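Local coordinates for putative branched chain amino acid ABC transporter, periplasmic amino acid-binding protein (Brucella ovis, PDB 4XFK) that probably captures leucine, isoleucine, valine and related amino acids in the periplasm as the binding component of an ABC transport system, at residues 10-15 and 51-56; 109-114 and 320-325; 36-41 and 298-303. The protein carries 1 engineered substitution. One frame throughout, in Å; residues are numbered along the deposited sequence.

Contact 1. Residues 10-15 and 51-56; sequences EPLKIA and EKIQIL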
ATOM      1  N   GLU A  10      29.954  -9.794  -2.994  1.00 21.71           N
ATOM      2  CA  GLU A  10      29.300  -8.497  -2.935  1.00 20.17           C
ATOM      3  C   GLU A  10      28.090  -8.577  -2.007  1.00 15.61           C
ATOM      4  O   GLU A  10      27.221  -9.427  -2.188  1.00 14.84           O
ATOM      5  CB  GLU A  10      28.827  -8.069  -4.328  1.00 23.01           C
ATOM      6  CG  GLU A  10      29.928  -7.813  -5.342  1.00 26.18           C
ATOM      7  CD  GLU A  10      29.371  -7.417  -6.705  1.00 29.47           C
ATOM      8  OE1 GLU A  10      28.127  -7.399  -6.858  1.00 28.45           O
ATOM      9  OE2 GLU A  10      30.176  -7.125  -7.621  1.00 32.15           O
ATOM     10  N   PRO A  11      28.019  -7.692  -1.005  1.00 12.82           N
ATOM     11  CA  PRO A  11      26.771  -7.659  -0.234  1.00 10.95           C
ATOM     12  C   PRO A  11      25.652  -6.960  -0.988  1.00  9.70           C
ATOM     13  O   PRO A  11      25.898  -6.076  -1.815  1.00 11.24           O
ATOM     14  CB  PRO A  11      27.141  -6.834   1.003  1.00 13.05           C
ATOM     15  CG  PRO A  11      28.296  -5.993   0.563  1.00 15.55           C
ATOM     16  CD  PRO A  11      29.058  -6.808  -0.442  1.00 13.89           C
ATOM     17  N   LEU A  12      24.424  -7.364  -0.691  1.00  8.82           N
ATOM     18  CA  LEU A  12      23.250  -6.673  -1.197  1.00  9.04           C
ATOM     19  C   LEU A  12      23.000  -5.448  -0.329  1.00  9.59           C
ATOM     20  O   LEU A  12      22.941  -5.546   0.898  1.00 10.06           O
ATOM     21  CB  LEU A  12      22.049  -7.611  -1.161  1.00  9.70           C
ATOM     22  CG  LEU A  12      20.765  -7.084  -1.795  1.00  9.84           C
ATOM     23  CD1 LEU A  12      20.972  -6.793  -3.268  1.00 12.46           C
ATOM     24  CD2 LEU A  12      19.659  -8.096  -1.593  1.00 11.05           C
ATOM     25  N   LYS A  13      22.863  -4.296  -0.978  1.00  9.30           N
ATOM     26  CA  LYS A  13      22.598  -3.040  -0.293  1.00  9.03           C
ATOM     27  C   LYS A  13      21.235  -2.512  -0.725  1.00  7.53           C
ATOM     28  O   LYS A  13      21.006  -2.233  -1.913  1.00  8.69           O
ATOM     29  CB  LYS A  13      23.685  -2.013  -0.614  1.00  9.17           C
ATOM     30  CG  LYS A  13      25.076  -2.417  -0.112  1.00 12.41           C
ATOM     31  CD  LYS A  13      26.104  -1.328  -0.406  1.00 16.68           C
ATOM     32  CE  LYS A  13      27.485  -1.684   0.132  1.00 20.88           C
ATOM     33  NZ  LYS A  13      28.431  -0.547  -0.051  1.00 24.19           N
ATOM     34  N   ILE A  14      20.336  -2.367   0.245  1.00  7.75           N
ATOM     35  CA  ILE A  14      18.970  -1.938  -0.020  1.00  7.49           C
ATOM     36  C   ILE A  14      18.726  -0.594   0.638  1.00  7.26           C
ATOM     37  O   ILE A  14      18.892  -0.453   1.855  1.00  8.89           O
ATOM     38  CB  ILE A  14      17.952  -2.973   0.505  1.00  8.21           C
ATOM     39  CG1 ILE A  14      18.212  -4.337  -0.138  1.00  7.60           C
ATOM     40  CG2 ILE A  14      16.525  -2.509   0.243  1.00  8.97           C
ATOM     41  CD1 ILE A  14      17.197  -5.394   0.223  1.00  9.34           C
ATOM     42  N   ALA A  15      18.325   0.386  -0.171  1.00  6.97           N
ATOM     43  CA  ALA A  15      18.074   1.736   0.317  1.00  7.14           C
ATOM     44  C   ALA A  15      16.593   1.989   0.548  1.00  7.38           C
ATOM     45  O   ALA A  15      15.782   1.831  -0.357  1.00  9.93           O
ATOM     46  CB  ALA A  15      18.612   2.758  -0.660  1.00  7.87           C
ATOM     47  N   GLU A  51      26.456 -12.730   2.905  1.00  8.69           N
ATOM     48  CA  GLU A  51      26.652 -11.557   3.750  1.00  8.36           C
ATOM     49  C   GLU A  51      25.305 -11.051   4.231  1.00  8.10           C
ATOM     50  O   GLU A  51      24.285 -11.262   3.575  1.00  8.67           O
ATOM     51  CB  GLU A  51      27.353 -10.434   2.974  1.00 10.39           C
ATOM     52  CG  GLU A  51      28.725 -10.794   2.398  1.00 12.34           C
ATOM     53  CD  GLU A  51      29.790 -11.037   3.462  1.00 16.42           C
ATOM     54  OE1 GLU A  51      29.636 -10.572   4.607  1.00 18.43           O
ATOM     55  OE2 GLU A  51      30.802 -11.689   3.141  1.00 19.48           O
ATOM     56  N   LYS A  52      25.296 -10.359   5.359  1.00  7.76           N
ATOM     57  CA  LYS A  52      24.082  -9.658   5.764  1.00  8.21           C
ATOM     58  C   LYS A  52      23.658  -8.682   4.668  1.00  7.79           C
ATOM     59  O   LYS A  52      24.499  -8.119   3.972  1.00  8.24           O
ATOM     60  CB  LYS A  52      24.302  -8.894   7.071  1.00  9.18           C
ATOM     61  CG  LYS A  52      24.683  -9.759   8.256  1.00  9.03           C
ATOM     62  CD  LYS A  52      23.629 -10.792   8.610  1.00  8.20           C
ATOM     63  CE  LYS A  52      23.894 -11.337  10.017  1.00  7.49           C
ATOM     64  NZ  LYS A  52      23.008 -12.482  10.398  1.00  8.90           N
ATOM     65  N   ILE A  53      22.354  -8.490   4.523  1.00  7.70           N
ATOM     66  CA  ILE A  53      21.844  -7.425   3.671  1.00  7.46           C
ATOM     67  C   ILE A  53      22.003  -6.119   4.433  1.00  8.08           C
ATOM     68  O   ILE A  53      21.615  -6.022   5.599  1.00  8.90           O
ATOM     69  CB  ILE A  53      20.361  -7.649   3.332  1.00  7.75           C
ATOM     70  CG1 ILE A  53      20.196  -8.913   2.483  1.00  9.16           C
ATOM     71  CG2 ILE A  53      19.795  -6.460   2.587  1.00  8.97           C
ATOM     72  CD1 ILE A  53      18.758  -9.352   2.302  1.00  9.92           C
ATOM     73  N   GLN A  54      22.602  -5.131   3.786  1.00  8.36           N
ATOM     74  CA  GLN A  54      22.746  -3.816   4.388  1.00  8.80           C
ATOM     75  C   GLN A  54      21.522  -2.967   4.100  1.00  9.17           C
ATOM     76  O   GLN A  54      21.062  -2.876   2.959  1.00 10.29           O
ATOM     77  CB  GLN A  54      23.991  -3.120   3.854  1.00 10.29           C
ATOM     78  CG  GLN A  54      25.260  -3.813   4.290  1.00 13.22           C
ATOM     79  CD  GLN A  54      26.505  -3.200   3.686  1.00 14.72           C
ATOM     80  OE1 GLN A  54      26.587  -1.987   3.483  1.00 16.95           O
ATOM     81  NE2 GLN A  54      27.478  -4.038   3.387  1.00 16.30           N
ATOM     82  N   ILE A  55      20.989  -2.357   5.151  1.00  9.25           N
ATOM     83  CA  ILE A  55      19.800  -1.530   5.046  1.00  9.74           C
ATOM     84  C   ILE A  55      20.244  -0.086   5.178  1.00  9.77           C
ATOM     85  O   ILE A  55      20.671   0.343   6.240  1.00 12.07           O
ATOM     86  CB  ILE A  55      18.781  -1.886   6.137  1.00 11.97           C
ATOM     87  CG1 ILE A  55      18.499  -3.394   6.132  1.00 13.50           C
ATOM     88  CG2 ILE A  55      17.502  -1.098   5.937  1.00 13.47           C
ATOM     89  CD1 ILE A  55      17.639  -3.850   7.280  1.00 16.83           C
ATOM     90  N   LEU A  56      20.183   0.643   4.072  1.00  8.26           N
ATOM     91  CA  LEU A  56      20.646   2.018   4.024  1.00  9.07           C
ATOM     92  C   LEU A  56      19.443   2.942   4.021  1.00  9.20           C
ATOM     93  O   LEU A  56      18.653   2.947   3.081  1.00 13.40           O
ATOM     94  CB  LEU A  56      21.460   2.253   2.754  1.00  9.73           C
ATOM     95  CG  LEU A  56      22.664   1.342   2.505  1.00 14.11           C
ATOM     96  CD1 LEU A  56      23.377   1.770   1.226  1.00 14.80           C
ATOM     97  CD2 LEU A  56      23.609   1.335   3.700  1.00 19.11           C
TER
HETATM   98  O   HOH W   1      24.026  -9.270   1.256  1.00  9.38           O
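The Lys13 methylenes CG, CD and CE lie on one side of the Gln54 carboxamide plane, and Pro11 CG approaches on that same side, near the NE2 end. NE2 sits 3.5 Å from Pro11 CG, while OE1 is 3.5 Å from Lys13 CE. Gln54 and Lys13 run side by side in the same direction, both extended beyond CG, and in each CG stands anti to the carbonyl carbon (chi1 -67° in Gln54, -64° in Lys13). The polar chains give way along that face to the apolar Leu56 and Ala15. On the reverse side Ile53 crosses Ile14, with CG2 of Ile53 3.7 Å from CD1 of Ile14; Leu39 of helix 26-44 and Phe306 of helix 296-312 close over Ile14.

Beneath the side chains the backbones pair in parallel. Gln54 N donates to Leu12 O (2.9 Å), Ile14 N to Gln54 O, and Leu56 N to Ile14 O (2.8 Å), so Ile14 is held through both its amide and its carbonyl. Before the pairing starts, a water takes the N-H of Leu12 at 2.8 Å from its N and lies 3.1 Å from Glu51 O, one of several acceptors competing for its protons. These are the two strands, 13-18 and 54-59, of a beta-alpha-beta unit, the latter at the edge of a five-stranded parallel sheet of the kind found in periplasmic binding proteins.

The chemistry is divided by face. The Ile14 side is apolar and buried under helices, whereas on the other side methylenes cover an amide, and the nearby ammonium of Lys13 may polarise its CE hydrogens toward Gln54 OE1.

Contact 2. Residues 109-114 and 320-325; sequences EVLYLN and INTTDI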
ATOM      1  N   GLU A 109      21.892  -2.350 -13.546  1.00 11.74           N
ATOM      2  CA  GLU A 109      20.570  -1.807 -13.264  1.00 10.54           C
ATOM      3  C   GLU A 109      20.203  -1.840 -11.779  1.00  9.39           C
ATOM      4  O   GLU A 109      20.643  -2.711 -11.025  1.00 10.43           O
ATOM      5  CB  GLU A 109      19.512  -2.540 -14.093  1.00 11.47           C
ATOM      6  CG  GLU A 109      19.631  -2.303 -15.596  1.00 12.05           C
ATOM      7  CD  GLU A 109      20.553  -3.289 -16.301  1.00 13.43           C
ATOM      8  OE1 GLU A 109      21.262  -4.061 -15.619  1.00 14.41           O
ATOM      9  OE2 GLU A 109      20.558  -3.291 -17.554  1.00 15.56           O
ATOM     10  N   VAL A 110      19.384  -0.871 -11.379  1.00  9.42           N
ATOM     11  CA  VAL A 110      18.879  -0.755 -10.018  1.00  9.28           C
ATOM     12  C   VAL A 110      17.402  -1.145 -10.001  1.00  8.05           C
ATOM     13  O   VAL A 110      16.651  -0.808 -10.926  1.00  9.15           O
ATOM     14  CB  VAL A 110      19.081   0.696  -9.507  1.00  9.41           C
ATOM     15  CG1 VAL A 110      18.346   0.951  -8.194  1.00 10.32           C
ATOM     16  CG2 VAL A 110      20.572   1.008  -9.370  1.00 11.85           C
ATOM     17  N   LEU A 111      16.999  -1.886  -8.972  1.00  8.18           N
ATOM     18  CA  LEU A 111      15.604  -2.279  -8.796  1.00  7.37           C
ATOM     19  C   LEU A 111      14.854  -1.315  -7.895  1.00  6.98           C
ATOM     20  O   LEU A 111      15.392  -0.853  -6.894  1.00  9.45           O
ATOM     21  CB  LEU A 111      15.517  -3.666  -8.164  1.00  9.45           C
ATOM     22  CG  LEU A 111      15.709  -4.881  -9.056  1.00 12.06           C
ATOM     23  CD1 LEU A 111      16.064  -6.093  -8.220  1.00 13.82           C
ATOM     24  CD2 LEU A 111      14.432  -5.116  -9.853  1.00 12.84           C
ATOM     25  N   TYR A 112      13.603  -1.033  -8.243  1.00  6.48           N
ATOM     26  CA  TYR A 112      12.726  -0.274  -7.363  1.00  6.36           C
ATOM     27  C   TYR A 112      11.622  -1.221  -6.871  1.00  6.29           C
ATOM     28  O   TYR A 112      10.762  -1.657  -7.646  1.00  7.37           O
ATOM     29  CB  TYR A 112      12.158   0.949  -8.094  1.00  7.11           C
ATOM     30  CG  TYR A 112      11.066   1.712  -7.370  1.00  6.70           C
ATOM     31  CD1 TYR A 112      11.009   1.767  -5.973  1.00  6.32           C
ATOM     32  CD2 TYR A 112      10.089   2.391  -8.096  1.00  6.37           C
ATOM     33  CE1 TYR A 112       9.990   2.464  -5.332  1.00  7.01           C
ATOM     34  CE2 TYR A 112       9.086   3.078  -7.466  1.00  7.76           C
ATOM     35  CZ  TYR A 112       9.035   3.114  -6.094  1.00  8.38           C
ATOM     36  OH  TYR A 112       8.009   3.803  -5.501  1.00 10.51           O
ATOM     37  N   LEU A 113      11.688  -1.575  -5.591  1.00  6.31           N
ATOM     38  CA  LEU A 113      10.622  -2.339  -4.953  1.00  6.48           C
ATOM     39  C   LEU A 113       9.644  -1.365  -4.325  1.00  6.79           C
ATOM     40  O   LEU A 113       9.922  -0.733  -3.304  1.00  6.83           O
ATOM     41  CB  LEU A 113      11.183  -3.283  -3.894  1.00  6.98           C
ATOM     42  CG  LEU A 113      12.319  -4.203  -4.348  1.00  8.97           C
ATOM     43  CD1 LEU A 113      12.699  -5.115  -3.196  1.00 11.88           C
ATOM     44  CD2 LEU A 113      11.944  -5.012  -5.578  1.00 10.42           C
ATOM     45  N   ASN A 114       8.503  -1.234  -4.979  1.00  6.03           N
ATOM     46  CA  ASN A 114       7.457  -0.333  -4.548  1.00  5.40           C
ATOM     47  C   ASN A 114       6.556  -1.082  -3.578  1.00  6.20           C
ATOM     48  O   ASN A 114       5.807  -1.973  -3.959  1.00  6.45           O
ATOM     49  CB  ASN A 114       6.715   0.147  -5.795  1.00  6.51           C
ATOM     50  CG  ASN A 114       5.427   0.865  -5.480  1.00  6.19           C
ATOM     51  OD1 ASN A 114       5.093   1.102  -4.319  1.00  6.98           O
ATOM     52  ND2 ASN A 114       4.677   1.206  -6.529  1.00  6.97           N
ATOM     53  N   ILE A 320      26.349  -9.675  -7.700  1.00 18.65           N
ATOM     54  CA  ILE A 320      24.904  -9.555  -7.621  1.00 17.08           C
ATOM     55  C   ILE A 320      24.347  -9.013  -8.923  1.00 15.75           C
ATOM     56  O   ILE A 320      24.793  -7.983  -9.416  1.00 16.66           O
ATOM     57  CB  ILE A 320      24.499  -8.677  -6.451  1.00 19.50           C
ATOM     58  CG1 ILE A 320      24.883  -9.391  -5.154  1.00 21.80           C
ATOM     59  CG2 ILE A 320      23.006  -8.361  -6.510  1.00 20.70           C
ATOM     60  CD1 ILE A 320      24.474  -8.687  -3.924  1.00 22.10           C
ATOM     61  N   ASN A 321      23.377  -9.729  -9.475  1.00 13.84           N
ATOM     62  CA  ASN A 321      22.797  -9.394 -10.766  1.00 12.84           C
ATOM     63  C   ASN A 321      21.327  -9.069 -10.578  1.00 11.67           C
ATOM     64  O   ASN A 321      20.516  -9.952 -10.316  1.00 10.80           O
ATOM     65  CB  ASN A 321      22.983 -10.573 -11.723  1.00 14.51           C
ATOM     66  CG  ASN A 321      22.549 -10.255 -13.135  1.00 15.93           C
ATOM     67  OD1 ASN A 321      21.453  -9.756 -13.364  1.00 15.66           O
ATOM     68  ND2 ASN A 321      23.419 -10.548 -14.098  1.00 20.32           N
ATOM     69  N   THR A 322      20.985  -7.794 -10.715  1.00 11.68           N
ATOM     70  CA  THR A 322      19.617  -7.368 -10.466  1.00 10.76           C
ATOM     71  C   THR A 322      18.635  -7.872 -11.521  1.00 10.18           C
ATOM     72  O   THR A 322      17.453  -7.974 -11.246  1.00 10.21           O
ATOM     73  CB  THR A 322      19.515  -5.849 -10.351  1.00 11.48           C
ATOM     74  OG1 THR A 322      20.147  -5.262 -11.489  1.00 12.30           O
ATOM     75  CG2 THR A 322      20.205  -5.352  -9.084  1.00 12.80           C
ATOM     76  N   THR A 323      19.110  -8.178 -12.725  1.00 10.34           N
ATOM     77  CA  THR A 323      18.225  -8.755 -13.729  1.00 10.85           C
ATOM     78  C   THR A 323      17.817 -10.159 -13.308  1.00 10.20           C
ATOM     79  O   THR A 323      16.651 -10.527 -13.414  1.00 10.49           O
ATOM     80  CB  THR A 323      18.864  -8.769 -15.125  1.00 11.11           C
ATOM     81  OG1 THR A 323      19.240  -7.431 -15.457  1.00 12.29           O
ATOM     82  CG2 THR A 323      17.873  -9.293 -16.165  1.00 12.42           C
ATOM     83  N   ASP A 324      18.772 -10.932 -12.798  1.00 10.57           N
ATOM     84  CA  ASP A 324      18.464 -12.260 -12.283  1.00 10.68           C
ATOM     85  C   ASP A 324      17.509 -12.176 -11.097  1.00  9.79           C
ATOM     86  O   ASP A 324      16.597 -12.989 -10.978  1.00  9.40           O
ATOM     87  CB  ASP A 324      19.739 -13.024 -11.903  1.00 12.69           C
ATOM     88  CG  ASP A 324      20.588 -13.381 -13.106  1.00 17.41           C
ATOM     89  OD1 ASP A 324      20.038 -13.449 -14.229  1.00 19.76           O
ATOM     90  OD2 ASP A 324      21.804 -13.597 -12.926  1.00 20.46           O
ATOM     91  N   ILE A 325      17.698 -11.186 -10.229  1.00  9.47           N
ATOM     92  CA  ILE A 325      16.777 -11.006  -9.109  1.00  8.82           C
ATOM     93  C   ILE A 325      15.374 -10.669  -9.630  1.00  7.68           C
ATOM     94  O   ILE A 325      14.387 -11.251  -9.184  1.00  8.56           O
ATOM     95  CB  ILE A 325      17.274  -9.929  -8.116  1.00  9.06           C
ATOM     96  CG1 ILE A 325      18.550 -10.413  -7.413  1.00  9.55           C
ATOM     97  CG2 ILE A 325      16.188  -9.591  -7.091  1.00  9.85           C
ATOM     98  CD1 ILE A 325      19.261  -9.338  -6.602  1.00 11.22           C
TER
HETATM   99  O   HOH W   2      21.324  -6.235 -14.125  1.00 17.75           O
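Glu109, in the loop that leads into strand 111-114, comes alongside Thr322 in the first turn of helix 322-331, with 6.3 Å between the CA of Glu109 and the CA of Thr322. The hydroxyl of Thr322 makes the direct bond: OG1 donates to Glu109 O at 2.6 Å, approaching from above the carbonyl plane at a C=O...donor angle of 121°. Its OG1 stands between the backbone N and the carbonyl carbon (chi1 51°), which turns it to the strand side.

A water fills the angle between the two chains. It donates to Glu109 OE1 (2.6 Å) and to Thr322 OG1, and is hydrogen-bonded to Thr323 OG1 at 2.7 Å. The other carboxylate oxygen, OE2, takes the N-H of Gly107, and Thr323 OG1 is also bonded to Tyr130 OH, so these polar ends have partners beyond the contact.

Further along the strand the contact turns apolar. Leu111 slides past Thr322 in the opposite direction, and its CD1 reaches CG2 of Ile325 at 3.7 Å; Phe306 and Leu310 of helix 296-312 pack on Ile325 as well. The helix start itself is closed by Asn321, the N-cap, whose OD1 accepts from Asp324 N at 3.0 Å and, weakly, from Thr323 N.

Thr322 OG1 therefore serves twice, as donor to the Glu109 carbonyl and as acceptor from the water. The contact joins strand 111-114, in the five-stranded parallel sheet of the periplasmic-binding-protein lobe, to helix 322-331 from far along the chain, and the positive end of that helix may favour the carboxylate of Glu109 close by.

Contact 3. Residues 36-41 and 298-303; sequences LYQLGK and AAVFGL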
ATOM      1  N   LEU A  36      12.240  -3.150   8.315  1.00  7.16           N
ATOM      2  CA  LEU A  36      13.194  -3.686   9.286  1.00  7.26           C
ATOM      3  C   LEU A  36      12.720  -5.042   9.797  1.00  7.72           C
ATOM      4  O   LEU A  36      13.524  -5.933  10.034  1.00  8.68           O
ATOM      5  CB  LEU A  36      13.405  -2.713  10.446  1.00  9.05           C
ATOM      6  CG  LEU A  36      14.137  -1.433  10.044  1.00 11.72           C
ATOM      7  CD1 LEU A  36      14.393  -0.551  11.259  1.00 13.13           C
ATOM      8  CD2 LEU A  36      15.435  -1.745   9.329  1.00 15.83           C
ATOM      9  N   TYR A  37      11.410  -5.208   9.958  1.00  7.41           N
ATOM     10  CA  TYR A  37      10.887  -6.508  10.383  1.00  8.32           C
ATOM     11  C   TYR A  37      11.250  -7.610   9.383  1.00  7.39           C
ATOM     12  O   TYR A  37      11.831  -8.631   9.758  1.00  8.14           O
ATOM     13  CB  TYR A  37       9.366  -6.449  10.592  1.00  8.38           C
ATOM     14  CG  TYR A  37       8.723  -7.790  10.874  1.00  8.37           C
ATOM     15  CD1 TYR A  37       8.577  -8.257  12.178  1.00  9.24           C
ATOM     16  CD2 TYR A  37       8.228  -8.577   9.838  1.00  7.99           C
ATOM     17  CE1 TYR A  37       7.978  -9.481  12.433  1.00  9.27           C
ATOM     18  CE2 TYR A  37       7.628  -9.798  10.085  1.00  8.97           C
ATOM     19  CZ  TYR A  37       7.507 -10.250  11.383  1.00  9.76           C
ATOM     20  OH  TYR A  37       6.902 -11.467  11.617  1.00 11.87           O
ATOM     21  N   GLN A  38      10.905  -7.420   8.112  1.00  7.12           N
ATOM     22  CA  GLN A  38      11.058  -8.520   7.167  1.00  7.37           C
ATOM     23  C   GLN A  38      12.485  -8.696   6.656  1.00  7.33           C
ATOM     24  O   GLN A  38      12.962  -9.828   6.511  1.00  8.10           O
ATOM     25  CB  GLN A  38      10.051  -8.434   6.020  1.00  8.18           C
ATOM     26  CG  GLN A  38      10.002  -9.718   5.205  1.00  9.81           C
ATOM     27  CD  GLN A  38       9.655 -10.944   6.046  1.00 10.96           C
ATOM     28  OE1 GLN A  38       8.814 -10.884   6.938  1.00 12.10           O
ATOM     29  NE2 GLN A  38      10.289 -12.068   5.741  1.00 11.59           N
ATOM     30  N   LEU A  39      13.186  -7.598   6.382  1.00  7.11           N
ATOM     31  CA  LEU A  39      14.609  -7.731   6.086  1.00  7.65           C
ATOM     32  C   LEU A  39      15.346  -8.270   7.312  1.00  7.81           C
ATOM     33  O   LEU A  39      16.347  -8.975   7.183  1.00  8.24           O
ATOM     34  CB  LEU A  39      15.224  -6.416   5.621  1.00  8.14           C
ATOM     35  CG  LEU A  39      14.712  -5.858   4.294  1.00  7.91           C
ATOM     36  CD1 LEU A  39      15.525  -4.648   3.901  1.00 10.07           C
ATOM     37  CD2 LEU A  39      14.762  -6.900   3.193  1.00  9.37           C
ATOM     38  N   GLY A  40      14.834  -7.969   8.504  1.00  7.68           N
ATOM     39  CA  GLY A  40      15.378  -8.555   9.714  1.00  8.10           C
ATOM     40  C   GLY A  40      15.247 -10.066   9.710  1.00  8.75           C
ATOM     41  O   GLY A  40      16.182 -10.763  10.112  1.00  9.14           O
ATOM     42  N   LYS A  41      14.111 -10.591   9.250  1.00  8.86           N
ATOM     43  CA  LYS A  41      13.958 -12.047   9.149  1.00  8.68           C
ATOM     44  C   LYS A  41      14.959 -12.636   8.157  1.00  8.70           C
ATOM     45  O   LYS A  41      15.547 -13.689   8.401  1.00  9.53           O
ATOM     46  CB  LYS A  41      12.540 -12.445   8.726  1.00  9.38           C
ATOM     47  CG  LYS A  41      11.432 -11.990   9.664  1.00 11.21           C
ATOM     48  CD  LYS A  41      11.543 -12.606  11.048  1.00 13.58           C
ATOM     49  CE  LYS A  41      10.338 -12.181  11.911  1.00 15.57           C
ATOM     50  NZ  LYS A  41      10.413 -12.674  13.322  1.00 19.08           N
ATOM     51  N   ALA A 298       1.357  -5.122   3.295  1.00  7.92           N
ATOM     52  CA  ALA A 298       1.875  -5.191   1.920  1.00  8.25           C
ATOM     53  C   ALA A 298       3.401  -5.141   1.910  1.00  7.93           C
ATOM     54  O   ALA A 298       4.054  -5.846   1.132  1.00  7.75           O
ATOM     55  CB  ALA A 298       1.313  -4.079   1.056  1.00  8.81           C
ATOM     56  N   ALA A 299       3.978  -4.318   2.780  1.00  6.64           N
ATOM     57  CA  ALA A 299       5.430  -4.198   2.826  1.00  6.38           C
ATOM     58  C   ALA A 299       6.063  -5.504   3.289  1.00  6.10           C
ATOM     59  O   ALA A 299       7.027  -5.987   2.681  1.00  6.93           O
ATOM     60  CB  ALA A 299       5.849  -3.041   3.706  1.00  6.43           C
ATOM     61  N   VAL A 300       5.506  -6.109   4.333  1.00  6.00           N
ATOM     62  CA  VAL A 300       6.026  -7.383   4.818  1.00  6.66           C
ATOM     63  C   VAL A 300       5.836  -8.500   3.786  1.00  6.09           C
ATOM     64  O   VAL A 300       6.778  -9.234   3.463  1.00  6.42           O
ATOM     65  CB  VAL A 300       5.369  -7.803   6.151  1.00  7.07           C
ATOM     66  CG1 VAL A 300       5.776  -9.230   6.515  1.00  7.66           C
ATOM     67  CG2 VAL A 300       5.712  -6.809   7.262  1.00  8.18           C
ATOM     68  N   PHE A 301       4.625  -8.627   3.256  1.00  6.60           N
ATOM     69  CA  PHE A 301       4.332  -9.733   2.349  1.00  7.47           C
ATOM     70  C   PHE A 301       5.127  -9.578   1.045  1.00  7.05           C
ATOM     71  O   PHE A 301       5.619 -10.555   0.474  1.00  6.98           O
ATOM     72  CB  PHE A 301       2.828  -9.848   2.060  1.00  8.18           C
ATOM     73  CG  PHE A 301       1.958 -10.063   3.286  1.00  9.18           C
ATOM     74  CD1 PHE A 301       2.491 -10.501   4.487  1.00 10.02           C
ATOM     75  CD2 PHE A 301       0.593  -9.802   3.227  1.00 12.02           C
ATOM     76  CE1 PHE A 301       1.680 -10.679   5.608  1.00 11.81           C
ATOM     77  CE2 PHE A 301      -0.224  -9.992   4.341  1.00 13.34           C
ATOM     78  CZ  PHE A 301       0.322 -10.419   5.529  1.00 13.58           C
ATOM     79  N   GLY A 302       5.271  -8.341   0.587  1.00  7.14           N
ATOM     80  CA  GLY A 302       6.073  -8.080  -0.586  1.00  7.24           C
ATOM     81  C   GLY A 302       7.512  -8.484  -0.368  1.00  6.83           C
ATOM     82  O   GLY A 302       8.134  -9.094  -1.241  1.00  7.04           O
ATOM     83  N   LEU A 303       8.046  -8.152   0.801  1.00  6.43           N
ATOM     84  CA  LEU A 303       9.424  -8.525   1.102  1.00  6.86           C
ATOM     85  C   LEU A 303       9.569 -10.022   1.354  1.00  6.17           C
ATOM     86  O   LEU A 303      10.644 -10.572   1.150  1.00  7.06           O
ATOM     87  CB  LEU A 303       9.990  -7.693   2.249  1.00  7.03           C
ATOM     88  CG  LEU A 303      10.227  -6.221   1.911  1.00  7.82           C
ATOM     89  CD1 LEU A 303      10.584  -5.424   3.168  1.00  9.29           C
ATOM     90  CD2 LEU A 303      11.323  -6.075   0.868  1.00  8.49           C
TER
HETATM   91  O   HOH W   3      11.509 -12.204   3.333  1.00 27.85           O
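Gln38 carries most of helix 36-41's contact with helix 298-303. Its CG is anti to the backbone N (chi1 -168°) and lies 3.6 Å from Leu303 CB, the two side chains sliding past each other in opposite directions. A bend at chi2 (58°) then swings CD round, and the Gln38 and Val300 side chains cross at about a right angle, bringing OE1 of Gln38 3.5 Å from Val300 CG1. The same oxygen accepts a weak hydrogen bond from Gln304 NE2, one residue beyond the segment. NE2 of Gln38 gives its N-H to a water at 2.7 Å, which in turn donates to Leu303 O at 2.9 Å. A polar group in a buried interface is thus tied to the opposite helix through its backbone, with no direct hydrogen bond between the two segments.

The short helix axes approach to 8.9 Å and run nearly parallel, at 22°. Helix 26-44 is the connecting helix of the beta-alpha-beta unit made with strands 13-18 and 54-59, and helix 296-312 lies beside it on the same side of the parallel sheet, as in the layered alpha/beta lobe of periplasmic binding proteins.

On one flank of Gln38, the ring of Tyr37 meets Val300 obliquely, CD2 lying 4.0 Å from Val300 CG2. The tyrosine hydroxyl is hydrogen-bonded to Asp283, which also forms a salt bridge with Lys41, and Tyr284 of helix 274-288 packs against both Tyr37 and Val300. On the other flank Leu39 touches Leu303 through their CD2 methyls, 4.2 Å apart, while Val35, one turn earlier, also packs on Leu303.

Overall arrangement
All three contacts belong to the lobe built on the five-stranded parallel sheet. Contacts 1 and 2 have centres 13 Å apart and meet where Glu10 OE1 lies 3.0 Å from Ile320 N, probably a hydrogen bond. The centre of contact 3 is about 14 Å from that of contact 1, which it touches where Leu36 and Leu39 pack on Ile55, and about 17 Å from that of contact 2. Contact 1 closes before contact 2 opens, whereas contact 3 crosses both. After strands 158-164 to 263-266 of the second sheet, helices 296-312 and 322-331 return to this lobe; strands 333-336 to 373-380 then rejoin that sheet. Segments distant in sequence thus build one lobe, as in periplasmic binding proteins.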